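Local coordinates for protein ppBat (Bacteroides thetaiotaomicron VPI-5482, PDB 3CNE) that binds flavin derivatives such as riboflavin, FMN and FAD as a homodimer and may serve as a flavin storage protein, at residues Lys41-Lys44 against Val50-Val53. Numbering follows the deposited sequence.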
loop_
_atom_site.group_PDB
_atom_site.type_symbol
_atom_site.label_atom_id
_atom_site.label_comp_id
_atom_site.label_asym_id
_atom_site.label_seq_id
_atom_site.Cartn_x
_atom_site.Cartn_y
_atom_site.Cartn_z
ATOM N N LYS A 41 12.945 1.337 14.148
ATOM C CA LYS A 41 12.635 1.230 12.712
ATOM C C LYS A 41 11.438 0.336 12.392
ATOM O O LYS A 41 10.948 0.313 11.242
ATOM C CB LYS A 41 13.822 0.590 11.984
ATOM C CG LYS A 41 15.044 1.367 11.966
ATOM C CD LYS A 41 15.990 0.851 10.897
ATOM C CE LYS A 41 16.767 -0.385 11.317
ATOM N NZ LYS A 41 17.782 -0.710 10.240
ATOM N N GLU A 42 11.028 -0.467 13.371
ATOM C CA GLU A 42 9.992 -1.465 13.163
ATOM C C GLU A 42 8.635 -0.854 13.513
ATOM O O GLU A 42 8.436 -0.384 14.644
ATOM C CB GLU A 42 10.262 -2.705 14.024
ATOM C CG GLU A 42 9.249 -3.786 13.757
ATOM C CD GLU A 42 9.405 -5.006 14.639
ATOM O OE1 GLU A 42 10.513 -5.596 14.685
ATOM O OE2 GLU A 42 8.387 -5.377 15.260
ATOM N N ILE A 43 7.721 -0.809 12.542
ATOM C CA ILE A 43 6.403 -0.169 12.749
ATOM C C ILE A 43 5.309 -1.118 12.288
ATOM O O ILE A 43 5.604 -2.106 11.679
ATOM C CB ILE A 43 6.248 1.184 11.964
ATOM C CG1 ILE A 43 6.319 0.943 10.437
ATOM C CG2 ILE A 43 7.253 2.267 12.484
ATOM C CD1 ILE A 43 5.936 2.161 9.584
ATOM N N LYS A 44 4.052 -0.818 12.588
ATOM C CA LYS A 44 2.948 -1.632 12.104
ATOM C C LYS A 44 2.179 -0.845 11.098
ATOM O O LYS A 44 2.308 0.376 11.065
ATOM C CB LYS A 44 2.027 -2.014 13.242
ATOM C CG LYS A 44 2.388 -3.337 13.859
ATOM C CD LYS A 44 3.421 -3.206 14.956
ATOM C CE LYS A 44 3.457 -4.508 15.786
ATOM N NZ LYS A 44 3.786 -4.211 17.231
ATOM N N VAL A 50 3.882 -5.867 9.679
ATOM C CA VAL A 50 5.069 -5.236 10.217
ATOM C C VAL A 50 5.966 -4.774 9.079
ATOM O O VAL A 50 6.261 -5.550 8.161
ATOM C CB VAL A 50 5.808 -6.230 11.156
ATOM C CG1 VAL A 50 7.184 -5.703 11.578
ATOM C CG2 VAL A 50 4.946 -6.527 12.378
ATOM N N LEU A 51 6.372 -3.497 9.129
ATOM C CA LEU A 51 7.381 -2.951 8.239
ATOM C C LEU A 51 8.639 -2.616 9.028
ATOM O O LEU A 51 8.572 -2.107 10.139
ATOM C CB LEU A 51 6.881 -1.671 7.549
ATOM C CG LEU A 51 5.585 -1.743 6.730
ATOM C CD1 LEU A 51 5.251 -0.347 6.264
ATOM C CD2 LEU A 51 5.761 -2.657 5.529
ATOM N N ILE A 52 9.790 -2.917 8.444
ATOM C CA ILE A 52 11.061 -2.411 8.975
ATOM C C ILE A 52 11.530 -1.354 7.978
ATOM O O ILE A 52 11.838 -1.657 6.827
ATOM C CB ILE A 52 12.084 -3.529 9.209
ATOM C CG1 ILE A 52 11.426 -4.658 10.049
ATOM C CG2 ILE A 52 13.357 -2.962 9.913
ATOM C CD1 ILE A 52 12.401 -5.793 10.511
ATOM N N VAL A 53 11.539 -0.106 8.415
ATOM C CA VAL A 53 11.857 1.015 7.522
ATOM C C VAL A 53 13.366 1.325 7.641
ATOM O O VAL A 53 14.098 0.505 8.192
ATOM C CB VAL A 53 10.936 2.226 7.753
ATOM C CG1 VAL A 53 9.446 1.827 7.583
ATOM C CG2 VAL A 53 11.178 2.868 9.161
#
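I43 and L51 form the antiparallel hydrogen-bonded pair at the middle of this two-stranded ladder. I43 N donates to L51 O at 2.9 Å, and L51 N returns a bond to I43 O at 3.0 Å. The second bond is the more bent, with an N-H...O angle of 157°. Just beyond the strands, V53 N donates to K41 O at 2.9 Å in an almost straight bond. V53 N lies tilted from the plane of that carbonyl. The same three acceptors also receive CA-H...O contacts, from E42 to L51 O, from V50 to I43 O and from I52 to K41 O. Nearby, the aliphatic part of K41 passes the V53 carbonyl, a contact and not a bond, with K41 CD 3.3 Å from V53 O.

Apolar contacts occur on both faces. On the face of I43 and L51, I43 CG1 rests against L51 CB at 3.9 Å. I43 CG1 sits between its backbone N and carbonyl carbon (chi1 63°), and the chain extends from there to place CD1 4.1 Å from V53 CG1. This face is buried against N11, V13, A36 and the helix residues L18 and F19. On the other face, E42 and V50 are diagonal neighbours. The aliphatic E42 CG meets V50 CG1 at 3.6 Å, and the extended chain (chi1 -176°) carries the carboxylate past the same methyl.

V50, L51 and I52 also pair antiparallel with a strand of the second subunit, where L51 packs on L51 of that chain. The arrangement is a beta hairpin whose second strand continues the sheet across the homodimer interface of this DJ-1/PfpI family protein.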